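Local coordinates for CRISPR-associated protein CasA/Cse1 (Thermus thermophilus, PDB 4AN8) that forms part of the Cascade ribonucleoprotein complex of a type I-E CRISPR system, which probably protects the bacterium against viruses and plasmids, at residues I19-V30 with A35-E46; Y94-F102 with A216-L224. All coordinates share one frame; numbering follows the deposited sequence.

Contact 1 of 2, residues I19-V30 with A35-E46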
loop_
_atom_site.group_PDB
_atom_site.type_symbol
_atom_site.label_atom_id
_atom_site.label_comp_id
_atom_site.label_asym_id
_atom_site.label_seq_id
_atom_site.Cartn_x
_atom_site.Cartn_y
_atom_site.Cartn_z
ATOM N N ILE A 19 -6.061 -18.110 -3.316
ATOM C CA ILE A 19 -6.419 -16.694 -3.260
ATOM C C ILE A 19 -7.722 -16.533 -2.464
ATOM O O ILE A 19 -8.791 -16.984 -2.898
ATOM C CB ILE A 19 -6.607 -16.112 -4.686
ATOM C CG1 ILE A 19 -5.348 -16.319 -5.535
ATOM C CG2 ILE A 19 -6.984 -14.631 -4.644
ATOM C CD1 ILE A 19 -5.534 -15.937 -6.985
ATOM N N PRO A 20 -7.641 -15.905 -1.281
ATOM C CA PRO A 20 -8.844 -15.769 -0.454
ATOM C C PRO A 20 -9.761 -14.651 -0.945
ATOM O O PRO A 20 -9.370 -13.477 -0.879
ATOM C CB PRO A 20 -8.288 -15.414 0.933
ATOM C CG PRO A 20 -6.804 -15.152 0.733
ATOM C CD PRO A 20 -6.503 -15.163 -0.730
ATOM N N VAL A 21 -10.961 -14.999 -1.408
ATOM C CA VAL A 21 -11.914 -13.990 -1.864
ATOM C C VAL A 21 -13.260 -14.106 -1.135
ATOM O O VAL A 21 -13.689 -15.198 -0.775
ATOM C CB VAL A 21 -12.170 -14.105 -3.407
ATOM C CG1 VAL A 21 -10.938 -13.696 -4.215
ATOM C CG2 VAL A 21 -12.581 -15.525 -3.758
ATOM N N LEU A 22 -13.933 -12.984 -0.938
ATOM C CA LEU A 22 -15.244 -12.995 -0.312
ATOM C C LEU A 22 -16.307 -13.326 -1.356
ATOM O O LEU A 22 -16.398 -12.680 -2.408
ATOM C CB LEU A 22 -15.516 -11.641 0.338
ATOM C CG LEU A 22 -16.545 -11.498 1.457
ATOM C CD1 LEU A 22 -16.287 -12.472 2.585
ATOM C CD2 LEU A 22 -16.508 -10.064 1.972
ATOM N N LYS A 23 -17.092 -14.362 -1.091
ATOM C CA LYS A 23 -18.150 -14.763 -2.008
ATOM C C LYS A 23 -19.403 -15.112 -1.226
ATOM O O LYS A 23 -19.378 -15.999 -0.377
ATOM C CB LYS A 23 -17.718 -15.965 -2.830
ATOM C CG LYS A 23 -18.755 -16.372 -3.849
ATOM C CD LYS A 23 -18.265 -17.497 -4.736
ATOM C CE LYS A 23 -19.195 -17.655 -5.941
ATOM N NZ LYS A 23 -19.056 -19.001 -6.581
ATOM N N GLY A 24 -20.500 -14.417 -1.508
ATOM C CA GLY A 24 -21.735 -14.628 -0.776
ATOM C C GLY A 24 -21.522 -14.544 0.724
ATOM O O GLY A 24 -22.097 -15.319 1.479
ATOM N N GLY A 25 -20.672 -13.619 1.158
ATOM C CA GLY A 25 -20.433 -13.408 2.579
ATOM C C GLY A 25 -19.455 -14.357 3.256
ATOM O O GLY A 25 -19.165 -14.205 4.443
ATOM N N ARG A 26 -18.940 -15.341 2.523
ATOM C CA ARG A 26 -17.950 -16.253 3.105
ATOM C C ARG A 26 -16.626 -16.275 2.320
ATOM O O ARG A 26 -16.592 -16.022 1.102
ATOM C CB ARG A 26 -18.515 -17.666 3.272
ATOM C CG ARG A 26 -18.948 -18.337 1.989
ATOM C CD ARG A 26 -19.414 -19.767 2.259
ATOM N NE ARG A 26 -18.387 -20.571 2.935
ATOM C CZ ARG A 26 -17.640 -21.497 2.337
ATOM N NH1 ARG A 26 -17.805 -21.756 1.043
ATOM N NH2 ARG A 26 -16.731 -22.171 3.032
ATOM N N VAL A 27 -15.535 -16.563 3.030
ATOM C CA VAL A 27 -14.222 -16.606 2.404
ATOM C C VAL A 27 -13.932 -17.958 1.768
ATOM O O VAL A 27 -13.930 -18.981 2.428
ATOM C CB VAL A 27 -13.115 -16.207 3.387
ATOM C CG1 VAL A 27 -11.742 -16.392 2.759
ATOM C CG2 VAL A 27 -13.321 -14.756 3.813
ATOM N N VAL A 28 -13.710 -17.959 0.468
ATOM C CA VAL A 28 -13.324 -19.185 -0.216
ATOM C C VAL A 28 -11.974 -18.933 -0.872
ATOM O O VAL A 28 -11.513 -17.807 -0.906
ATOM C CB VAL A 28 -14.358 -19.627 -1.278
ATOM C CG1 VAL A 28 -15.638 -20.034 -0.613
ATOM C CG2 VAL A 28 -14.639 -18.502 -2.246
ATOM N N GLU A 29 -11.333 -19.979 -1.366
ATOM C CA GLU A 29 -10.055 -19.798 -2.030
ATOM C C GLU A 29 -10.136 -20.316 -3.453
ATOM O O GLU A 29 -10.705 -21.384 -3.717
ATOM C CB GLU A 29 -8.900 -20.417 -1.221
ATOM C CG GLU A 29 -8.666 -19.694 0.115
ATOM C CD GLU A 29 -7.434 -20.180 0.887
ATOM O OE1 GLU A 29 -6.695 -21.040 0.373
ATOM O OE2 GLU A 29 -7.197 -19.699 2.017
ATOM N N VAL A 30 -9.591 -19.517 -4.363
ATOM C CA VAL A 30 -9.620 -19.796 -5.776
ATOM C C VAL A 30 -8.208 -19.660 -6.360
ATOM O O VAL A 30 -7.282 -19.152 -5.694
ATOM C CB VAL A 30 -10.569 -18.799 -6.488
ATOM C CG1 VAL A 30 -11.984 -18.901 -5.885
ATOM C CG2 VAL A 30 -10.025 -17.362 -6.399
ATOM N N ALA A 35 -10.225 -16.490 -10.425
ATOM C CA ALA A 35 -10.203 -15.133 -9.923
ATOM C C ALA A 35 -10.418 -14.142 -11.065
ATOM O O ALA A 35 -11.104 -13.154 -10.896
ATOM C CB ALA A 35 -8.885 -14.846 -9.200
ATOM N N LEU A 36 -9.823 -14.419 -12.220
ATOM C CA LEU A 36 -9.905 -13.532 -13.376
ATOM C C LEU A 36 -11.197 -13.716 -14.179
ATOM O O LEU A 36 -11.947 -12.774 -14.375
ATOM C CB LEU A 36 -8.688 -13.745 -14.289
ATOM C CG LEU A 36 -7.333 -13.293 -13.712
ATOM C CD1 LEU A 36 -6.274 -13.221 -14.824
ATOM C CD2 LEU A 36 -7.540 -11.939 -13.039
ATOM N N LEU A 37 -11.449 -14.943 -14.623
ATOM C CA LEU A 37 -12.600 -15.261 -15.457
ATOM C C LEU A 37 -13.920 -15.058 -14.729
ATOM O O LEU A 37 -14.928 -14.785 -15.341
ATOM C CB LEU A 37 -12.498 -16.704 -15.948
ATOM C CG LEU A 37 -11.209 -16.928 -16.728
ATOM C CD1 LEU A 37 -11.026 -18.392 -17.087
ATOM C CD2 LEU A 37 -11.193 -16.030 -17.968
ATOM N N ARG A 38 -13.911 -15.174 -13.415
ATOM C CA ARG A 38 -15.144 -14.966 -12.652
ATOM C C ARG A 38 -15.009 -13.857 -11.606
ATOM O O ARG A 38 -15.626 -13.924 -10.550
ATOM C CB ARG A 38 -15.602 -16.275 -12.014
ATOM C CG ARG A 38 -16.085 -17.285 -13.033
ATOM C CD ARG A 38 -16.402 -18.612 -12.379
ATOM N NE ARG A 38 -16.819 -18.435 -10.988
ATOM C CZ ARG A 38 -17.181 -19.424 -10.173
ATOM N NH1 ARG A 38 -17.200 -20.682 -10.606
ATOM N NH2 ARG A 38 -17.527 -19.151 -8.919
ATOM N N ALA A 39 -14.229 -12.825 -11.925
ATOM C CA ALA A 39 -13.977 -11.730 -10.984
ATOM C C ALA A 39 -15.257 -11.089 -10.449
ATOM O O ALA A 39 -15.337 -10.747 -9.265
ATOM C CB ALA A 39 -13.087 -10.679 -11.612
ATOM N N HIS A 40 -16.256 -10.942 -11.315
ATOM C CA HIS A 40 -17.499 -10.268 -10.942
ATOM C C HIS A 40 -18.231 -10.958 -9.789
ATOM O O HIS A 40 -19.008 -10.328 -9.089
ATOM C CB HIS A 40 -18.432 -10.151 -12.152
ATOM C CG HIS A 40 -19.026 -11.458 -12.578
ATOM N ND1 HIS A 40 -18.310 -12.414 -13.271
ATOM C CD2 HIS A 40 -20.266 -11.974 -12.397
ATOM C CE1 HIS A 40 -19.086 -13.460 -13.503
ATOM N NE2 HIS A 40 -20.275 -13.219 -12.980
ATOM N N GLU A 41 -17.982 -12.246 -9.581
ATOM C CA GLU A 41 -18.700 -12.984 -8.539
ATOM C C GLU A 41 -18.198 -12.723 -7.115
ATOM O O GLU A 41 -18.904 -13.033 -6.158
ATOM C CB GLU A 41 -18.685 -14.492 -8.830
ATOM C CG GLU A 41 -19.310 -14.884 -10.161
ATOM C CD GLU A 41 -19.234 -16.393 -10.425
ATOM O OE1 GLU A 41 -18.981 -17.151 -9.459
ATOM O OE2 GLU A 41 -19.421 -16.812 -11.593
ATOM N N PHE A 42 -16.989 -12.168 -6.965
ATOM C CA PHE A 42 -16.414 -11.946 -5.619
ATOM C C PHE A 42 -16.438 -10.491 -5.180
ATOM O O PHE A 42 -16.151 -9.588 -5.966
ATOM C CB PHE A 42 -14.982 -12.462 -5.544
ATOM C CG PHE A 42 -14.783 -13.743 -6.250
ATOM C CD1 PHE A 42 -15.413 -14.899 -5.800
ATOM C CD2 PHE A 42 -14.009 -13.798 -7.400
ATOM C CE1 PHE A 42 -15.234 -16.117 -6.471
ATOM C CE2 PHE A 42 -13.844 -15.000 -8.077
ATOM C CZ PHE A 42 -14.452 -16.161 -7.604
ATOM N N ALA A 43 -16.770 -10.260 -3.920
ATOM C CA ALA A 43 -16.834 -8.894 -3.417
ATOM C C ALA A 43 -15.432 -8.295 -3.434
ATOM O O ALA A 43 -15.241 -7.120 -3.763
ATOM C CB ALA A 43 -17.434 -8.854 -1.988
ATOM N N ARG A 44 -14.449 -9.112 -3.083
ATOM C CA ARG A 44 -13.072 -8.644 -3.019
ATOM C C ARG A 44 -12.124 -9.767 -2.607
ATOM O O ARG A 44 -12.553 -10.844 -2.167
ATOM C CB ARG A 44 -12.952 -7.513 -2.000
ATOM C CG ARG A 44 -13.392 -7.919 -0.628
ATOM C CD ARG A 44 -13.120 -6.836 0.382
ATOM N NE ARG A 44 -13.624 -7.206 1.697
ATOM C CZ ARG A 44 -14.851 -6.921 2.133
ATOM N NH1 ARG A 44 -15.706 -6.256 1.359
ATOM N NH2 ARG A 44 -15.223 -7.299 3.348
ATOM N N ILE A 45 -10.832 -9.497 -2.760
ATOM C CA ILE A 45 -9.809 -10.316 -2.160
ATOM C C ILE A 45 -9.826 -9.983 -0.686
ATOM O O ILE A 45 -9.833 -8.805 -0.316
ATOM C CB ILE A 45 -8.444 -10.011 -2.774
ATOM C CG1 ILE A 45 -8.325 -10.743 -4.116
ATOM C CG2 ILE A 45 -7.341 -10.432 -1.828
ATOM C CD1 ILE A 45 -7.127 -10.382 -4.877
ATOM N N GLU A 46 -9.865 -11.023 0.144
ATOM C CA GLU A 46 -10.160 -10.895 1.557
ATOM C C GLU A 46 -9.085 -11.549 2.428
ATOM O O GLU A 46 -9.022 -12.778 2.562
ATOM C CB GLU A 46 -11.520 -11.526 1.857
ATOM C CG GLU A 46 -11.898 -11.554 3.342
ATOM C CD GLU A 46 -12.269 -10.186 3.901
ATOM O OE1 GLU A 46 -12.224 -9.176 3.157
ATOM O OE2 GLU A 46 -12.621 -10.125 5.096
#

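Contact 2 of 2, residues Y94-F102 with A216-L224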
loop_
_atom_site.group_PDB
_atom_site.type_symbol
_atom_site.label_atom_id
_atom_site.label_comp_id
_atom_site.label_asym_id
_atom_site.label_seq_id
_atom_site.Cartn_x
_atom_site.Cartn_y
_atom_site.Cartn_z
ATOM N N TYR A 94 -3.356 -17.137 -22.779
ATOM C CA TYR A 94 -2.177 -16.758 -22.014
ATOM C C TYR A 94 -1.891 -17.742 -20.882
ATOM O O TYR A 94 -0.771 -18.218 -20.742
ATOM C CB TYR A 94 -2.328 -15.334 -21.481
ATOM C CG TYR A 94 -1.067 -14.795 -20.855
ATOM C CD1 TYR A 94 -0.805 -14.996 -19.499
ATOM C CD2 TYR A 94 -0.138 -14.094 -21.615
ATOM C CE1 TYR A 94 0.337 -14.522 -18.918
ATOM C CE2 TYR A 94 1.014 -13.599 -21.034
ATOM C CZ TYR A 94 1.243 -13.819 -19.675
ATOM O OH TYR A 94 2.391 -13.344 -19.082
ATOM N N LEU A 95 -2.909 -18.092 -20.101
ATOM C CA LEU A 95 -2.719 -19.036 -18.995
ATOM C C LEU A 95 -2.294 -20.454 -19.446
ATOM O O LEU A 95 -1.512 -21.143 -18.773
ATOM C CB LEU A 95 -3.994 -19.102 -18.144
ATOM C CG LEU A 95 -4.285 -17.840 -17.316
ATOM C CD1 LEU A 95 -5.502 -18.031 -16.438
ATOM C CD2 LEU A 95 -3.063 -17.439 -16.468
ATOM N N ASN A 96 -2.819 -20.896 -20.584
ATOM C CA ASN A 96 -2.433 -22.187 -21.142
ATOM C C ASN A 96 -1.001 -22.157 -21.626
ATOM O O ASN A 96 -0.248 -23.096 -21.400
ATOM C CB ASN A 96 -3.382 -22.600 -22.266
ATOM C CG ASN A 96 -4.773 -22.912 -21.756
ATOM O OD1 ASN A 96 -4.940 -23.404 -20.638
ATOM N ND2 ASN A 96 -5.780 -22.620 -22.566
ATOM N N ARG A 97 -0.611 -21.065 -22.270
ATOM C CA ARG A 97 0.777 -20.905 -22.712
ATOM C C ARG A 97 1.811 -20.876 -21.566
ATOM O O ARG A 97 2.909 -21.398 -21.716
ATOM C CB ARG A 97 0.926 -19.653 -23.581
ATOM C CG ARG A 97 2.375 -19.379 -24.004
ATOM C CD ARG A 97 2.502 -18.086 -24.804
ATOM N NE ARG A 97 1.917 -18.240 -26.131
ATOM C CZ ARG A 97 1.544 -17.230 -26.906
ATOM N NH1 ARG A 97 1.694 -15.985 -26.470
ATOM N NH2 ARG A 97 1.025 -17.468 -28.112
ATOM N N PHE A 98 1.476 -20.255 -20.426
ATOM C CA PHE A 98 2.458 -20.127 -19.339
ATOM C C PHE A 98 2.200 -21.030 -18.140
ATOM O O PHE A 98 2.940 -21.012 -17.166
ATOM C CB PHE A 98 2.668 -18.652 -18.952
ATOM C CG PHE A 98 3.309 -17.847 -20.049
ATOM C CD1 PHE A 98 4.675 -17.946 -20.284
ATOM C CD2 PHE A 98 2.543 -17.053 -20.883
ATOM C CE1 PHE A 98 5.277 -17.237 -21.322
ATOM C CE2 PHE A 98 3.118 -16.350 -21.909
ATOM C CZ PHE A 98 4.499 -16.443 -22.132
ATOM N N ARG A 99 1.173 -21.856 -18.258
ATOM C CA ARG A 99 0.801 -22.785 -17.197
ATOM C C ARG A 99 1.996 -23.508 -16.565
ATOM O O ARG A 99 2.070 -23.658 -15.350
ATOM C CB ARG A 99 -0.197 -23.813 -17.724
ATOM C CG ARG A 99 -0.503 -24.894 -16.710
ATOM C CD ARG A 99 -1.509 -25.900 -17.220
ATOM N NE ARG A 99 -1.496 -27.090 -16.379
ATOM C CZ ARG A 99 -2.243 -27.232 -15.293
ATOM N NH1 ARG A 99 -3.064 -26.257 -14.930
ATOM N NH2 ARG A 99 -2.175 -28.344 -14.576
ATOM N N ASP A 100 2.936 -23.958 -17.377
ATOM C CA ASP A 100 4.052 -24.716 -16.810
ATOM C C ASP A 100 5.025 -23.859 -16.004
ATOM O O ASP A 100 5.963 -24.394 -15.401
ATOM C CB ASP A 100 4.774 -25.522 -17.887
ATOM C CG ASP A 100 3.913 -26.650 -18.432
ATOM O OD1 ASP A 100 3.258 -27.343 -17.622
ATOM O OD2 ASP A 100 3.876 -26.831 -19.671
ATOM N N ARG A 101 4.790 -22.547 -15.968
ATOM C CA ARG A 101 5.593 -21.658 -15.124
ATOM C C ARG A 101 4.894 -21.285 -13.791
ATOM O O ARG A 101 5.446 -20.537 -12.978
ATOM C CB ARG A 101 6.015 -20.396 -15.892
ATOM C CG ARG A 101 6.947 -20.650 -17.107
ATOM C CD ARG A 101 8.329 -21.161 -16.717
ATOM N NE ARG A 101 9.072 -20.189 -15.913
ATOM C CZ ARG A 101 9.889 -19.254 -16.402
ATOM N NH1 ARG A 101 10.096 -19.157 -17.709
ATOM N NH2 ARG A 101 10.516 -18.418 -15.571
ATOM N N PHE A 102 3.708 -21.837 -13.553
ATOM C CA PHE A 102 2.922 -21.455 -12.378
ATOM C C PHE A 102 2.806 -22.536 -11.332
ATOM O O PHE A 102 1.992 -22.435 -10.418
ATOM C CB PHE A 102 1.526 -20.987 -12.786
ATOM C CG PHE A 102 1.479 -19.559 -13.252
ATOM C CD1 PHE A 102 1.735 -19.247 -14.575
ATOM C CD2 PHE A 102 1.211 -18.525 -12.347
ATOM C CE1 PHE A 102 1.680 -17.948 -15.005
ATOM C CE2 PHE A 102 1.166 -17.216 -12.756
ATOM C CZ PHE A 102 1.389 -16.918 -14.089
ATOM N N ALA A 216 8.176 -7.550 -19.196
ATOM C CA ALA A 216 7.853 -8.960 -19.145
ATOM C C ALA A 216 7.812 -9.333 -17.674
ATOM O O ALA A 216 8.659 -8.892 -16.900
ATOM C CB ALA A 216 8.940 -9.793 -19.885
ATOM N N PRO A 217 6.814 -10.116 -17.284
ATOM C CA PRO A 217 6.778 -10.634 -15.917
ATOM C C PRO A 217 7.798 -11.768 -15.779
ATOM O O PRO A 217 8.297 -12.288 -16.797
ATOM C CB PRO A 217 5.347 -11.174 -15.778
ATOM C CG PRO A 217 4.936 -11.523 -17.216
ATOM C CD PRO A 217 5.630 -10.492 -18.085
ATOM N N ILE A 218 8.094 -12.139 -14.534
ATOM C CA ILE A 218 9.128 -13.106 -14.247
ATOM C C ILE A 218 8.925 -14.425 -14.997
ATOM O O ILE A 218 9.904 -15.082 -15.356
ATOM C CB ILE A 218 9.234 -13.382 -12.724
ATOM C CG1 ILE A 218 10.533 -14.153 -12.392
ATOM C CG2 ILE A 218 7.972 -14.135 -12.204
ATOM C CD1 ILE A 218 11.815 -13.364 -12.674
ATOM N N TRP A 219 7.674 -14.815 -15.257
ATOM C CA TRP A 219 7.424 -16.104 -15.904
ATOM C C TRP A 219 7.593 -16.097 -17.435
ATOM O O TRP A 219 7.539 -17.156 -18.058
ATOM C CB TRP A 219 6.046 -16.657 -15.524
ATOM C CG TRP A 219 4.934 -15.716 -15.858
ATOM C CD1 TRP A 219 4.345 -15.552 -17.079
ATOM C CD2 TRP A 219 4.287 -14.794 -14.978
ATOM N NE1 TRP A 219 3.385 -14.569 -17.019
ATOM C CE2 TRP A 219 3.314 -14.103 -15.732
ATOM C CE3 TRP A 219 4.437 -14.473 -13.632
ATOM C CZ2 TRP A 219 2.490 -13.131 -15.180
ATOM C CZ3 TRP A 219 3.596 -13.485 -13.079
ATOM C CH2 TRP A 219 2.651 -12.838 -13.852
ATOM N N GLU A 220 7.810 -14.921 -18.024
ATOM C CA GLU A 220 8.017 -14.783 -19.463
ATOM C C GLU A 220 9.505 -14.779 -19.856
ATOM O O GLU A 220 9.840 -14.700 -21.036
ATOM C CB GLU A 220 7.341 -13.510 -20.012
ATOM C CG GLU A 220 5.821 -13.615 -20.246
ATOM C CD GLU A 220 5.278 -12.421 -21.006
ATOM O OE1 GLU A 220 6.028 -11.868 -21.836
ATOM O OE2 GLU A 220 4.111 -12.017 -20.785
ATOM N N VAL A 221 10.381 -14.842 -18.859
ATOM C CA VAL A 221 11.813 -14.905 -19.082
ATOM C C VAL A 221 12.325 -16.228 -18.485
ATOM O O VAL A 221 11.599 -16.908 -17.757
ATOM C CB VAL A 221 12.551 -13.662 -18.498
ATOM C CG1 VAL A 221 12.002 -12.380 -19.095
ATOM C CG2 VAL A 221 12.448 -13.604 -16.988
ATOM N N PRO A 222 13.555 -16.625 -18.835
ATOM C CA PRO A 222 14.017 -17.948 -18.406
ATOM C C PRO A 222 14.158 -18.021 -16.888
ATOM O O PRO A 222 14.438 -16.999 -16.248
ATOM C CB PRO A 222 15.395 -18.074 -19.074
ATOM C CG PRO A 222 15.386 -17.100 -20.184
ATOM C CD PRO A 222 14.520 -15.956 -19.728
ATOM N N PRO A 223 13.952 -19.214 -16.316
ATOM C CA PRO A 223 14.034 -19.376 -14.859
ATOM C C PRO A 223 15.403 -18.958 -14.359
ATOM O O PRO A 223 16.384 -19.037 -15.084
ATOM C CB PRO A 223 13.807 -20.877 -14.641
ATOM C CG PRO A 223 13.853 -21.504 -15.999
ATOM C CD PRO A 223 13.531 -20.447 -16.997
ATOM N N LEU A 224 15.466 -18.478 -13.132
ATOM C CA LEU A 224 16.715 -17.961 -12.610
ATOM C C LEU A 224 17.458 -19.109 -11.999
ATOM O O LEU A 224 16.833 -20.010 -11.447
ATOM C CB LEU A 224 16.441 -16.883 -11.557
ATOM C CG LEU A 224 15.696 -15.640 -12.062
ATOM C CD1 LEU A 224 15.262 -14.747 -10.892
ATOM C CD2 LEU A 224 16.548 -14.866 -13.048
HETATM O O HOH W 1 12.329 -16.265 -14.484
#

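Contact 1 of 2, residues I19-V30 with A35-E46
Lys23 reaches across to the 35-46 segment along the rim of Phe42. Its CB lies in the plane of the phenyl ring, at the edge by CD1, and CG passes CD1 and the carbonyl of Glu41. CD stays at the edge, 3.8 Å from Phe42 CE1, and CE comes up to the carboxylate of Glu41. The extended chain, with CG anti to the backbone N (chi1 -177°), thus delivers NZ to a weak salt bridge with Glu41 OE1 at 3.4 Å. Arg38 NH2 forms a salt bridge to the same oxygen and another to Glu34, so the carboxylates probably offset the closeness of the two cationic groups.

The network sits beside a small antiparallel sheet. Strands 19-23 and 26-30 form a hairpin closed by a type I' turn from Lys23 to Arg26, with Gly24 and Gly25 at its corners, and the short, weakly bonded strand 44-45 lies along the other edge of 19-23. Glu46 N donates an almost straight bond to Pro20 O (2.7 Å, 179°), Leu22 N bonds to Arg44 O at 2.8 Å, and Leu22 O receives Ala43 N.

Val21 CG2 sits over one face of Phe42, 3.8 Å from the ring centroid in a CH-pi contact, while its CG1 meets Ile45 CG1. Nearby, Val30 CG2 and Ile19 CD1 pack on Ala35 CB. On the sheet face opposite Val21, Leu22 CD2 lies over the guanidinium of Arg44, 3.3 Å from NH2, and Arg44 NE is held in turn by Glu46 OE1 at 2.8 Å.

Contact 2 of 2, residues Y94-F102 with A216-L224
A single backbone oxygen, Val221 O, is gripped by both terminal nitrogens of Arg101, NH1 at 2.7 Å and NH2 at 2.9 Å. Beside this end-on, two-nitrogen grip lies an aromatic cluster of Tyr94, Phe98, Phe102 and Trp219, which joins the C-terminal part of helix 88-98 and the residues after it to the 216-224 loop. Bends at chi2 and chi3 bring the Arg101 guanidinium between Pro223 CD on one face and Trp219 O on the other.

The indole of Trp219 is itself sandwiched: Phe102 CZ stands over the centre of one face, 3.7 Å from CD2, and Pro217 CB rests near the rim of the opposite face. Toward Phe98 the indole turns its edge, an offset edge-to-face pair with planes at 60°. Helix 50-67 borders the cluster, Leu59 touching Trp219.

The polar edge of the indole is satisfied by Tyr94, whose hydroxyl both receives and gives. It lies near the indole plane as acceptor for NE1 (2.6 Å, 159°), a bond that probably helps to fix the rotation of the indole. The hydroxyl then donates to Glu220, whose other oxygen, OE1, forms a salt bridge with Arg66; Tyr94 OH reaches the anti lone pair of Glu220 OE2 at 2.8 Å.

Along the chain both segments of contact 1 precede those of contact 2, and all four belong to the conserved Cse1 family region. The centres of the two contacts are 24 Å apart, yet their nearest atoms come within about 5 Å without touching. Two helices link them. Helix 50-67 meets Pro20, Leu36 and Ile45 in contact 1 and Tyr94, Pro217 and Trp219 in contact 2, while helix 88-98 carries Ile91 and Arg92 against Leu37 before running into the 94-102 segment. Contact 1 adds the edge strand 44-45 to a local three-stranded sheet near the N-terminus, whereas contact 2 spans more than a hundred residues. Together they tie the N-terminal hairpin and the loop between helices 199-206 and 226-229 to one shared helical framework.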